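Local coordinates for cobalamin-binding protein (Desulfitobacterium hafniense, PDB 4JGI) that binds methylcobalamin in a Rossmann-like domain and probably serves as the corrinoid methyl carrier of an O-demethylase system, at residues Arg89-Leu94 with Asn140-Gly145; Gly105-Arg110 with Val120-Ile125; Lys174-Gly179 with Lys204-Trp209. All coordinates share one frame; numbering follows the deposited sequence.

Interaction 1. Residues Arg89-Leu94 with Asn140-Gly145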
ATOM      1  N   ARG A  89       2.192  13.762   4.238  1.00 42.61           N
ATOM      2  CA  ARG A  89       1.924  12.412   3.710  1.00 40.53           C
ATOM      3  C   ARG A  89       0.483  12.223   3.211  1.00 33.68           C
ATOM      4  O   ARG A  89      -0.466  12.700   3.904  1.00 34.70           O
ATOM      5  CB  ARG A  89       2.160  11.411   4.845  1.00 31.21           C
ATOM      6  CG  ARG A  89       3.622  11.334   5.233  1.00 41.86           C
ATOM      7  CD  ARG A  89       3.767  10.352   6.392  1.00 45.51           C
ATOM      8  NE  ARG A  89       3.043  10.847   7.557  1.00 43.41           N
ATOM      9  CZ  ARG A  89       2.832  10.170   8.690  1.00 54.77           C
ATOM     10  NH1 ARG A  89       3.250   8.913   8.848  1.00 54.11           N
ATOM     11  NH2 ARG A  89       2.162  10.757   9.679  1.00 46.32           N
ATOM     12  N   ALA A  90       0.290  11.459   2.107  1.00 26.26           N
ATOM     13  CA  ALA A  90      -1.081  11.122   1.719  1.00 20.38           C
ATOM     14  C   ALA A  90      -1.645  10.126   2.738  1.00 20.14           C
ATOM     15  O   ALA A  90      -0.898   9.404   3.379  1.00 22.85           O
ATOM     16  CB  ALA A  90      -1.136  10.536   0.360  1.00 25.32           C
ATOM     17  N   LYS A  91      -2.935  10.173   2.919  1.00 21.70           N
ATOM     18  CA  LYS A  91      -3.600   9.432   3.973  1.00 19.74           C
ATOM     19  C   LYS A  91      -4.456   8.347   3.380  1.00 17.94           C
ATOM     20  O   LYS A  91      -5.128   8.541   2.395  1.00 18.82           O
ATOM     21  CB  LYS A  91      -4.456  10.346   4.806  1.00 21.65           C
ATOM     22  CG  LYS A  91      -3.768  11.423   5.615  1.00 24.51           C
ATOM     23  CD  LYS A  91      -4.846  12.331   6.267  1.00 31.58           C
ATOM     24  CE  LYS A  91      -4.306  13.725   6.488  1.00 44.62           C
ATOM     25  NZ  LYS A  91      -3.216  13.701   7.488  1.00 61.97           N
ATOM     26  N   ILE A  92      -4.411   7.168   4.004  1.00 17.36           N
ATOM     27  CA  ILE A  92      -5.222   6.037   3.666  1.00 16.04           C
ATOM     28  C   ILE A  92      -6.005   5.555   4.870  1.00 16.83           C
ATOM     29  O   ILE A  92      -5.413   5.403   5.958  1.00 19.36           O
ATOM     30  CB  ILE A  92      -4.407   4.819   3.210  1.00 17.76           C
ATOM     31  CG1 ILE A  92      -3.537   5.170   2.033  1.00 19.40           C
ATOM     32  CG2 ILE A  92      -5.346   3.694   2.832  1.00 18.51           C
ATOM     33  CD1 ILE A  92      -2.646   4.072   1.503  1.00 21.73           C
ATOM     34  N   VAL A  93      -7.345   5.422   4.748  1.00 14.78           N
ATOM     35  CA  VAL A  93      -8.133   4.785   5.774  1.00 15.67           C
ATOM     36  C   VAL A  93      -8.317   3.353   5.297  1.00 14.62           C
ATOM     37  O   VAL A  93      -8.786   3.124   4.166  1.00 15.45           O
ATOM     38  CB  VAL A  93      -9.492   5.499   5.996  1.00 15.61           C
ATOM     39  CG1 VAL A  93     -10.413   4.642   6.828  1.00 17.56           C
ATOM     40  CG2 VAL A  93      -9.301   6.863   6.631  1.00 18.08           C
ATOM     41  N   LEU A  94      -7.929   2.404   6.123  1.00 14.53           N
ATOM     42  CA  LEU A  94      -7.793   0.979   5.751  1.00 14.55           C
ATOM     43  C   LEU A  94      -8.595   0.112   6.681  1.00 14.79           C
ATOM     44  O   LEU A  94      -8.509   0.296   7.876  1.00 16.42           O
ATOM     45  CB  LEU A  94      -6.305   0.609   5.802  1.00 17.41           C
ATOM     46  CG  LEU A  94      -5.886  -0.824   5.461  1.00 16.76           C
ATOM     47  CD1 LEU A  94      -6.282  -1.158   4.007  1.00 16.75           C
ATOM     48  CD2 LEU A  94      -4.373  -1.022   5.645  1.00 17.81           C
ATOM     49  N   ASN A 140     -10.308  12.968   6.395  1.00 18.86           N
ATOM     50  CA  ASN A 140     -10.280  13.360   4.993  1.00 23.23           C
ATOM     51  C   ASN A 140      -9.138  12.715   4.179  1.00 19.74           C
ATOM     52  O   ASN A 140      -8.266  13.383   3.598  1.00 21.76           O
ATOM     53  CB  ASN A 140     -10.327  14.892   4.811  1.00 24.97           C
ATOM     54  CG  ASN A 140     -11.790  15.406   4.706  1.00 31.05           C
ATOM     55  OD1 ASN A 140     -12.676  14.984   3.866  1.00 39.88           O
ATOM     56  ND2 ASN A 140     -12.051  16.288   5.540  1.00 29.64           N
ATOM     57  N   PRO A 141      -9.181  11.378   4.103  1.00 21.10           N
ATOM     58  CA  PRO A 141      -8.099  10.733   3.393  1.00 19.03           C
ATOM     59  C   PRO A 141      -8.196  10.884   1.908  1.00 17.21           C
ATOM     60  O   PRO A 141      -9.277  11.045   1.347  1.00 21.41           O
ATOM     61  CB  PRO A 141      -8.340   9.262   3.704  1.00 20.50           C
ATOM     62  CG  PRO A 141      -9.843   9.158   3.814  1.00 20.81           C
ATOM     63  CD  PRO A 141     -10.230  10.413   4.556  1.00 19.53           C
ATOM     64  N   GLU A 142      -7.066  10.719   1.257  1.00 18.44           N
ATOM     65  CA  GLU A 142      -7.039  10.592  -0.214  1.00 20.28           C
ATOM     66  C   GLU A 142      -7.593   9.272  -0.736  1.00 16.59           C
ATOM     67  O   GLU A 142      -8.125   9.174  -1.853  1.00 17.29           O
ATOM     68  CB  GLU A 142      -5.599  10.705  -0.679  1.00 22.29           C
ATOM     69  CG  GLU A 142      -4.940  12.097  -0.675  1.00 24.28           C
ATOM     70  CD  GLU A 142      -4.668  12.821   0.660  1.00 32.69           C
ATOM     71  OE1 GLU A 142      -4.492  12.247   1.738  1.00 27.34           O
ATOM     72  OE2 GLU A 142      -4.636  14.077   0.621  1.00 43.09           O
ATOM     73  N   ILE A 143      -7.386   8.211   0.045  1.00 17.06           N
ATOM     74  CA  ILE A 143      -7.665   6.809  -0.326  1.00 15.59           C
ATOM     75  C   ILE A 143      -8.376   6.073   0.805  1.00 15.53           C
ATOM     76  O   ILE A 143      -8.015   6.250   1.998  1.00 16.26           O
ATOM     77  CB  ILE A 143      -6.367   6.058  -0.669  1.00 16.22           C
ATOM     78  CG1 ILE A 143      -5.610   6.778  -1.782  1.00 17.85           C
ATOM     79  CG2 ILE A 143      -6.669   4.601  -1.043  1.00 17.13           C
ATOM     80  CD1 ILE A 143      -4.172   6.350  -2.027  1.00 23.54           C
ATOM     81  N   VAL A 144      -9.374   5.298   0.430  1.00 14.91           N
ATOM     82  CA  VAL A 144      -9.984   4.314   1.303  1.00 15.10           C
ATOM     83  C   VAL A 144      -9.674   2.941   0.749  1.00 15.97           C
ATOM     84  O   VAL A 144      -9.907   2.681  -0.424  1.00 16.76           O
ATOM     85  CB  VAL A 144     -11.486   4.488   1.411  1.00 15.69           C
ATOM     86  CG1 VAL A 144     -12.105   3.393   2.313  1.00 19.20           C
ATOM     87  CG2 VAL A 144     -11.796   5.835   2.012  1.00 19.67           C
ATOM     88  N   GLY A 145      -9.046   2.083   1.576  1.00 15.89           N
ATOM     89  CA  GLY A 145      -8.703   0.716   1.168  1.00 15.42           C
ATOM     90  C   GLY A 145      -9.507  -0.273   2.000  1.00 15.25           C
ATOM     91  O   GLY A 145      -9.550  -0.168   3.250  1.00 16.47           O
TER
HETATM   92  O   HOH W   1      -2.696  14.220   2.981  1.00 40.91           O
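The carboxylate of E142 reaches across to the backbone of K91: OE1 accepts from K91 N at 2.8 Å, on its anti side and 29° out of the carboxylate plane. The E142 chain folds at chi2 (67°), which swings CD back toward A90 and K91. A water lies 2.9 Å from E142 OE1 and likewise from R89 O and can donate to them, though other acceptors compete for its protons. An alanine in place of E142 would probably leave K91 N without this acceptor and take away one of the acceptors around the water. Past K91, 91-94 and 143-145 run as neighbouring parallel strands at the middle of the Rossmann-like sheet. K91 O accepts from I143 N, V93 N donates to I143 O at 2.9 Å, and G145 N donates to V93 O at 2.8 Å. On one face I92 and I143 lie side by side, CG1 of I92 standing 4.0 Å from CB of I143. The other face carries V93, whose CG2 meets CG of P141 at 3.7 Å beneath helix 129-139. L94 lays CD1 3.5 Å from O of G145, and both residues touch the methylcobalamin. Farther out, the K91 ammonium turns away from E142 to a salt bridge with E119.

Interaction 2. Residues Gly105-Arg110 with Val120-Ile125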
ATOM      1  N   GLY A 105      -3.415 -10.297   4.775  1.00 15.36           N
ATOM      2  CA  GLY A 105      -3.163  -9.526   3.562  1.00 17.31           C
ATOM      3  C   GLY A 105      -3.231  -8.015   3.694  1.00 15.86           C
ATOM      4  O   GLY A 105      -2.366  -7.241   3.221  1.00 16.84           O
ATOM      5  N   LYS A 106      -4.260  -7.591   4.371  1.00 16.42           N
ATOM      6  CA  LYS A 106      -4.430  -6.158   4.671  1.00 15.67           C
ATOM      7  C   LYS A 106      -3.196  -5.674   5.365  1.00 15.23           C
ATOM      8  O   LYS A 106      -2.737  -4.570   5.107  1.00 16.91           O
ATOM      9  CB  LYS A 106      -5.676  -5.988   5.565  1.00 16.50           C
ATOM     10  CG  LYS A 106      -5.847  -4.546   6.057  1.00 21.75           C
ATOM     11  CD  LYS A 106      -7.039  -4.353   6.942  1.00 25.45           C
ATOM     12  CE  LYS A 106      -6.918  -5.017   8.351  1.00 22.10           C
ATOM     13  NZ  LYS A 106      -6.006  -4.495   9.378  1.00 23.44           N
ATOM     14  N   ASN A 107      -2.678  -6.464   6.303  1.00 14.83           N
ATOM     15  CA  ASN A 107      -1.512  -6.000   7.053  1.00 14.27           C
ATOM     16  C   ASN A 107      -0.204  -5.957   6.246  1.00 14.16           C
ATOM     17  O   ASN A 107       0.688  -5.176   6.528  1.00 16.46           O
ATOM     18  CB  ASN A 107      -1.404  -6.810   8.326  1.00 17.13           C
ATOM     19  CG  ASN A 107      -2.491  -6.531   9.297  1.00 22.00           C
ATOM     20  OD1 ASN A 107      -3.178  -5.573   9.187  1.00 22.80           O
ATOM     21  ND2 ASN A 107      -2.586  -7.349  10.295  1.00 24.29           N
ATOM     22  N   ILE A 108      -0.067  -6.864   5.270  1.00 15.00           N
ATOM     23  CA  ILE A 108       1.018  -6.783   4.290  1.00 15.76           C
ATOM     24  C   ILE A 108       0.961  -5.471   3.530  1.00 16.76           C
ATOM     25  O   ILE A 108       1.935  -4.742   3.441  1.00 17.28           O
ATOM     26  CB  ILE A 108       1.039  -8.022   3.347  1.00 16.83           C
ATOM     27  CG1 ILE A 108       1.314  -9.265   4.148  1.00 18.00           C
ATOM     28  CG2 ILE A 108       2.021  -7.818   2.245  1.00 17.90           C
ATOM     29  CD1 ILE A 108       1.212 -10.558   3.337  1.00 20.60           C
ATOM     30  N   PHE A 109      -0.219  -5.109   3.067  1.00 15.48           N
ATOM     31  CA  PHE A 109      -0.413  -3.834   2.440  1.00 17.35           C
ATOM     32  C   PHE A 109      -0.158  -2.667   3.365  1.00 14.68           C
ATOM     33  O   PHE A 109       0.525  -1.735   2.947  1.00 16.38           O
ATOM     34  CB  PHE A 109      -1.806  -3.791   1.825  1.00 15.28           C
ATOM     35  CG  PHE A 109      -2.140  -2.441   1.246  1.00 16.12           C
ATOM     36  CD1 PHE A 109      -1.585  -2.026   0.016  1.00 17.09           C
ATOM     37  CD2 PHE A 109      -2.940  -1.563   1.901  1.00 16.72           C
ATOM     38  CE1 PHE A 109      -1.825  -0.728  -0.481  1.00 17.80           C
ATOM     39  CE2 PHE A 109      -3.198  -0.311   1.381  1.00 18.56           C
ATOM     40  CZ  PHE A 109      -2.661   0.107   0.178  1.00 18.06           C
ATOM     41  N   ARG A 110      -0.635  -2.726   4.592  1.00 14.80           N
ATOM     42  CA  ARG A 110      -0.409  -1.684   5.550  1.00 16.65           C
ATOM     43  C   ARG A 110       1.091  -1.445   5.703  1.00 15.71           C
ATOM     44  O   ARG A 110       1.565  -0.293   5.700  1.00 16.52           O
ATOM     45  CB  ARG A 110      -1.032  -2.080   6.914  1.00 16.51           C
ATOM     46  CG  ARG A 110      -0.786  -1.069   7.986  1.00 20.91           C
ATOM     47  CD  ARG A 110      -1.234  -1.615   9.328  1.00 23.18           C
ATOM     48  NE  ARG A 110      -0.452  -2.776   9.745  1.00 27.33           N
ATOM     49  CZ  ARG A 110      -0.788  -3.663  10.692  1.00 26.60           C
ATOM     50  NH1 ARG A 110      -1.972  -3.667  11.267  1.00 27.96           N
ATOM     51  NH2 ARG A 110       0.068  -4.653  10.982  1.00 29.28           N
ATOM     52  N   VAL A 120      -1.329   5.763   7.426  1.00 20.46           N
ATOM     53  CA  VAL A 120      -2.315   4.773   7.305  1.00 18.21           C
ATOM     54  C   VAL A 120      -3.105   4.734   8.632  1.00 18.96           C
ATOM     55  O   VAL A 120      -2.521   4.533   9.736  1.00 21.80           O
ATOM     56  CB  VAL A 120      -1.697   3.412   6.953  1.00 20.26           C
ATOM     57  CG1 VAL A 120      -2.772   2.349   6.926  1.00 23.32           C
ATOM     58  CG2 VAL A 120      -0.905   3.467   5.618  1.00 22.56           C
ATOM     59  N   PHE A 121      -4.403   4.900   8.520  1.00 18.36           N
ATOM     60  CA  PHE A 121      -5.347   4.741   9.634  1.00 17.34           C
ATOM     61  C   PHE A 121      -5.984   3.340   9.522  1.00 19.43           C
ATOM     62  O   PHE A 121      -6.928   3.123   8.740  1.00 19.26           O
ATOM     63  CB  PHE A 121      -6.385   5.813   9.647  1.00 19.51           C
ATOM     64  CG  PHE A 121      -5.826   7.203   9.685  1.00 19.54           C
ATOM     65  CD1 PHE A 121      -5.434   7.876   8.549  1.00 23.59           C
ATOM     66  CD2 PHE A 121      -5.670   7.855  10.933  1.00 23.38           C
ATOM     67  CE1 PHE A 121      -4.889   9.143   8.595  1.00 30.51           C
ATOM     68  CE2 PHE A 121      -5.099   9.130  10.996  1.00 27.29           C
ATOM     69  CZ  PHE A 121      -4.734   9.772   9.805  1.00 25.68           C
ATOM     70  N   ASP A 122      -5.377   2.388  10.242  1.00 19.64           N
ATOM     71  CA  ASP A 122      -5.849   1.032  10.264  1.00 17.59           C
ATOM     72  C   ASP A 122      -6.948   0.806  11.247  1.00 18.93           C
ATOM     73  O   ASP A 122      -6.721   0.957  12.473  1.00 23.79           O
ATOM     74  CB  ASP A 122      -4.655   0.097  10.485  1.00 20.18           C
ATOM     75  CG  ASP A 122      -5.054  -1.350  10.616  1.00 23.59           C
ATOM     76  OD1 ASP A 122      -6.072  -1.763  10.022  1.00 22.62           O
ATOM     77  OD2 ASP A 122      -4.234  -2.098  11.255  1.00 26.20           O
ATOM     78  N   LEU A 123      -8.152   0.539  10.744  1.00 17.45           N
ATOM     79  CA  LEU A 123      -9.308   0.392  11.582  1.00 18.29           C
ATOM     80  C   LEU A 123      -9.493  -1.063  12.084  1.00 20.01           C
ATOM     81  O   LEU A 123     -10.371  -1.368  12.882  1.00 21.08           O
ATOM     82  CB  LEU A 123     -10.586   0.855  10.880  1.00 16.87           C
ATOM     83  CG  LEU A 123     -10.545   2.342  10.470  1.00 17.64           C
ATOM     84  CD1 LEU A 123     -11.802   2.693   9.754  1.00 18.85           C
ATOM     85  CD2 LEU A 123     -10.574   3.200  11.714  1.00 25.37           C
ATOM     86  N   GLY A 124      -8.687  -1.981  11.588  1.00 17.88           N
ATOM     87  CA  GLY A 124      -8.730  -3.379  12.008  1.00 18.02           C
ATOM     88  C   GLY A 124      -9.675  -4.265  11.235  1.00 21.29           C
ATOM     89  O   GLY A 124      -9.838  -4.076  10.039  1.00 17.80           O
ATOM     90  N   ILE A 125     -10.348  -5.209  11.881  1.00 20.04           N
ATOM     91  CA  ILE A 125     -11.238  -6.205  11.205  1.00 18.79           C
ATOM     92  C   ILE A 125     -12.733  -6.045  11.535  1.00 17.37           C
ATOM     93  O   ILE A 125     -13.019  -5.431  12.598  1.00 21.06           O
ATOM     94  CB  ILE A 125     -10.783  -7.643  11.495  1.00 21.19           C
ATOM     95  CG1 ILE A 125     -10.825  -7.969  12.977  1.00 22.85           C
ATOM     96  CG2 ILE A 125      -9.334  -7.819  11.052  1.00 23.47           C
ATOM     97  CD1 ILE A 125     -10.427  -9.374  13.303  1.00 30.23           C
TER
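Within the beta-alpha-beta unit made by strand 91-96, helix 104-115 and strand 119-122, a salt-bridge network fastens the helix to strand 119-122, beside the cobalamin pocket. D122 is shared by two cations one helical turn apart. K106 NZ donates to D122 OD1 at 2.8 Å on the syn side, and R110 NH1 donates to D122 OD2, also at 2.8 Å and syn, 31° out of the carboxylate plane. Relative to the arginine, that oxygen lies in the guanidinium plane, although the two flat groups are turned 59° apart. Both basic chains leave the helix with CG anti to the backbone N; a bend at chi3 (64°) in R110 then sets NE on its course. K106 NZ also donates to N107 OD1 at 3.0 Å. D122 OD1 has a second donor, G124 N at 3.1 Å, which comes from the opposite face of the carboxylate to K106 NZ and closes an Asx turn. With each oxygen engaged, the carboxylate has little room to rotate, and the paired cations would be expected to favour its charged form. Nearer the start of the strand, R110 CG rests 4.1 Å from V120 CG1, while the K106 side chain packs on L94 and also touches T96 of strand 91-96. A helix laid nearly antiparallel to the strand that follows it is what the right-handed beta-alpha-beta crossover of a Rossmann-like fold produces.

Interaction 3. Residues Lys174-Gly179 with Lys204-Trp209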
ATOM      1  N   LYS A 174     -10.314   8.163  -3.559  1.00 17.27           N
ATOM      2  CA  LYS A 174     -10.233   7.011  -4.373  1.00 16.65           C
ATOM      3  C   LYS A 174     -10.452   5.799  -3.453  1.00 16.87           C
ATOM      4  O   LYS A 174      -9.977   5.813  -2.331  1.00 18.25           O
ATOM      5  CB  LYS A 174      -8.825   6.954  -4.946  1.00 18.56           C
ATOM      6  CG  LYS A 174      -8.540   8.071  -5.944  1.00 22.33           C
ATOM      7  CD  LYS A 174      -9.334   7.891  -7.197  1.00 28.32           C
ATOM      8  CE  LYS A 174      -9.014   9.023  -8.197  1.00 38.69           C
ATOM      9  NZ  LYS A 174      -9.706   8.663  -9.436  1.00 46.76           N
ATOM     10  N   VAL A 175     -11.095   4.780  -3.964  1.00 15.20           N
ATOM     11  CA  VAL A 175     -11.387   3.526  -3.260  1.00 16.05           C
ATOM     12  C   VAL A 175     -10.645   2.395  -3.934  1.00 16.36           C
ATOM     13  O   VAL A 175     -10.808   2.151  -5.116  1.00 17.91           O
ATOM     14  CB  VAL A 175     -12.855   3.174  -3.222  1.00 16.88           C
ATOM     15  CG1 VAL A 175     -13.092   1.884  -2.475  1.00 18.19           C
ATOM     16  CG2 VAL A 175     -13.623   4.329  -2.517  1.00 19.26           C
ATOM     17  N   ILE A 176      -9.799   1.694  -3.158  1.00 16.36           N
ATOM     18  CA  ILE A 176      -9.099   0.492  -3.641  1.00 15.70           C
ATOM     19  C   ILE A 176      -9.568  -0.695  -2.788  1.00 15.17           C
ATOM     20  O   ILE A 176      -9.664  -0.574  -1.569  1.00 15.56           O
ATOM     21  CB  ILE A 176      -7.575   0.676  -3.677  1.00 16.60           C
ATOM     22  CG1 ILE A 176      -6.916  -0.547  -4.329  1.00 18.28           C
ATOM     23  CG2 ILE A 176      -6.984   0.903  -2.296  1.00 16.90           C
ATOM     24  CD1 ILE A 176      -5.448  -0.322  -4.609  1.00 19.90           C
ATOM     25  N   ILE A 177      -9.824  -1.823  -3.450  1.00 17.05           N
ATOM     26  CA  ILE A 177     -10.220  -3.032  -2.756  1.00 16.77           C
ATOM     27  C   ILE A 177      -9.149  -4.112  -2.990  1.00 17.45           C
ATOM     28  O   ILE A 177      -8.453  -4.152  -4.005  1.00 18.87           O
ATOM     29  CB  ILE A 177     -11.623  -3.538  -3.148  1.00 16.25           C
ATOM     30  CG1 ILE A 177     -11.625  -3.956  -4.647  1.00 19.09           C
ATOM     31  CG2 ILE A 177     -12.620  -2.408  -2.824  1.00 18.56           C
ATOM     32  CD1 ILE A 177     -12.912  -4.593  -5.065  1.00 22.27           C
ATOM     33  N   GLY A 178      -9.097  -4.998  -1.993  1.00 18.39           N
ATOM     34  CA  GLY A 178      -8.230  -6.165  -2.055  1.00 17.40           C
ATOM     35  C   GLY A 178      -8.808  -7.283  -1.251  1.00 18.74           C
ATOM     36  O   GLY A 178      -9.784  -7.154  -0.535  1.00 16.99           O
ATOM     37  N   GLY A 179      -8.199  -8.453  -1.425  1.00 19.72           N
ATOM     38  CA  GLY A 179      -8.653  -9.667  -0.728  1.00 19.98           C
ATOM     39  C   GLY A 179      -8.640 -10.855  -1.679  1.00 21.92           C
ATOM     40  O   GLY A 179      -8.532 -10.734  -2.904  1.00 20.66           O
ATOM     41  N   LYS A 204       1.547   0.463  -5.791  1.00 17.41           N
ATOM     42  CA  LYS A 204       1.799   1.065  -7.137  1.00 19.56           C
ATOM     43  C   LYS A 204       0.592   1.911  -7.553  1.00 19.18           C
ATOM     44  O   LYS A 204       0.762   3.072  -7.981  1.00 19.94           O
ATOM     45  CB  LYS A 204       2.055   0.010  -8.196  1.00 20.90           C
ATOM     46  CG  LYS A 204       2.341   0.652  -9.578  1.00 23.00           C
ATOM     47  CD  LYS A 204       2.379  -0.453 -10.651  1.00 29.47           C
ATOM     48  CE  LYS A 204       2.548   0.023 -12.089  1.00 48.87           C
ATOM     49  NZ  LYS A 204       3.032  -0.994 -13.113  1.00 56.12           N
ATOM     50  N   ILE A 205      -0.585   1.336  -7.410  1.00 18.18           N
ATOM     51  CA  ILE A 205      -1.838   2.065  -7.727  1.00 17.52           C
ATOM     52  C   ILE A 205      -1.997   3.327  -6.915  1.00 19.37           C
ATOM     53  O   ILE A 205      -2.310   4.441  -7.439  1.00 20.78           O
ATOM     54  CB  ILE A 205      -3.046   1.144  -7.651  1.00 19.68           C
ATOM     55  CG1 ILE A 205      -3.037   0.047  -8.701  1.00 21.97           C
ATOM     56  CG2 ILE A 205      -4.351   1.947  -7.653  1.00 20.86           C
ATOM     57  CD1 ILE A 205      -3.905  -1.140  -8.420  1.00 21.49           C
ATOM     58  N   CYS A 206      -1.765   3.220  -5.639  1.00 17.29           N
ATOM     59  CA  CYS A 206      -1.973   4.302  -4.733  1.00 16.84           C
ATOM     60  C   CYS A 206      -0.954   5.444  -4.959  1.00 17.99           C
ATOM     61  O   CYS A 206      -1.286   6.633  -4.899  1.00 20.56           O
ATOM     62  CB  CYS A 206      -1.856   3.788  -3.303  1.00 18.32           C
ATOM     63  SG  CYS A 206      -3.252   2.776  -2.722  1.00 20.45           S
ATOM     64  N   GLN A 207       0.266   5.044  -5.249  1.00 18.95           N
ATOM     65  CA  GLN A 207       1.305   6.038  -5.599  1.00 20.45           C
ATOM     66  C   GLN A 207       0.961   6.855  -6.866  1.00 22.58           C
ATOM     67  O   GLN A 207       1.168   8.070  -6.867  1.00 23.96           O
ATOM     68  CB  GLN A 207       2.656   5.384  -5.758  1.00 21.62           C
ATOM     69  CG  GLN A 207       3.280   4.920  -4.457  1.00 22.41           C
ATOM     70  CD  GLN A 207       3.871   6.011  -3.538  1.00 23.67           C
ATOM     71  OE1 GLN A 207       3.394   7.144  -3.427  1.00 28.64           O
ATOM     72  NE2 GLN A 207       4.933   5.638  -2.839  1.00 25.69           N
ATOM     73  N   ARG A 208       0.356   6.207  -7.852  1.00 20.03           N
ATOM     74  CA  ARG A 208      -0.111   6.883  -9.044  1.00 22.18           C
ATOM     75  C   ARG A 208      -1.198   7.896  -8.719  1.00 23.35           C
ATOM     76  O   ARG A 208      -1.256   8.978  -9.321  1.00 25.37           O
ATOM     77  CB  ARG A 208      -0.575   5.892 -10.133  1.00 21.22           C
ATOM     78  CG  ARG A 208       0.546   5.042 -10.715  1.00 26.27           C
ATOM     79  CD  ARG A 208       0.126   3.987 -11.663  1.00 28.52           C
ATOM     80  NE  ARG A 208       1.309   3.517 -12.410  1.00 26.55           N
ATOM     81  CZ  ARG A 208       1.279   2.995 -13.641  1.00 41.90           C
ATOM     82  NH1 ARG A 208       0.111   2.686 -14.171  1.00 34.39           N
ATOM     83  NH2 ARG A 208       2.419   2.700 -14.318  1.00 32.44           N
ATOM     84  N   TRP A 209      -2.126   7.545  -7.801  1.00 21.38           N
ATOM     85  CA  TRP A 209      -3.176   8.514  -7.439  1.00 21.11           C
ATOM     86  C   TRP A 209      -2.730   9.762  -6.680  1.00 25.22           C
ATOM     87  O   TRP A 209      -3.365  10.813  -6.756  1.00 33.37           O
ATOM     88  CB  TRP A 209      -4.146   7.730  -6.584  1.00 19.47           C
ATOM     89  CG  TRP A 209      -5.041   6.796  -7.320  1.00 19.40           C
ATOM     90  CD1 TRP A 209      -5.451   6.862  -8.645  1.00 22.74           C
ATOM     91  CD2 TRP A 209      -5.741   5.696  -6.752  1.00 19.59           C
ATOM     92  NE1 TRP A 209      -6.338   5.865  -8.910  1.00 23.92           N
ATOM     93  CE2 TRP A 209      -6.525   5.122  -7.759  1.00 19.56           C
ATOM     94  CE3 TRP A 209      -5.747   5.094  -5.471  1.00 16.79           C
ATOM     95  CZ2 TRP A 209      -7.328   4.015  -7.558  1.00 19.28           C
ATOM     96  CZ3 TRP A 209      -6.556   4.003  -5.280  1.00 19.13           C
ATOM     97  CH2 TRP A 209      -7.373   3.492  -6.267  1.00 19.32           C
TER
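The indole of W209 has an aliphatic group on each face: K174 CB on one and I205 CG2, from its own helix, on the other. K174 CB stands 3.6 Å from the centroid of the six-membered ring and only 12° off its normal, a CH-pi contact. From there the lysine chain continues across the bicycle, with CG 3.8 Å from CD2 and CD 4.0 Å from NE1 of W209, so methylenes rather than the ammonium cover this face. The turn at chi2 (-69°) places CD over the pyrrole side of the ring. On the opposite face, I205 CG2 lies 3.5 Å above the plane, offset toward the rim. At the edge, near the ring plane, I176 CB meets W209 CZ3 at 3.8 Å.

I176 is the other residue holding strand to helix. Its CG1 is anti to the backbone N (chi1 -174°), and the branch beyond it ends in CD1, 4.0 Å from I205 CG2. The second branch, CG2, sits 4.2 Å from C206 SG. No hydrogen bond crosses between the segments, so the contact rests on van der Waals and CH-pi packing. I143 of the adjoining strand also touches I176, C206 and W209, while D193 and D194 border the indole. Toward the C-terminal end of the strand, G179 belongs to the methylcobalamin site, and I176 lines the same pocket. The C-terminal helix running almost antiparallel to strand 174-178 and covering one face of a parallel sheet is characteristic of the Rossmann-like cobalamin-binding domain.

From the N terminus, 89-94 comes first and waits for 140-145, so interaction 1 closes a loop that takes in helix 104-115, strand 119-122 and helix 129-139. Interaction 2 is nested inside that loop, joining the helix to the strand after it. Interaction 3 opens only once interaction 1 has closed, and it brings the C-terminal helix back onto strand 174-178; none of the loops cross. The sheet unites all three: strand 91-96 bonds to 119-122 through I92 and L94 with F121, and V144 bonds to K174 and I176. Between interactions 2 and 3, F109 touches C206, bringing two helices together on one sheet face.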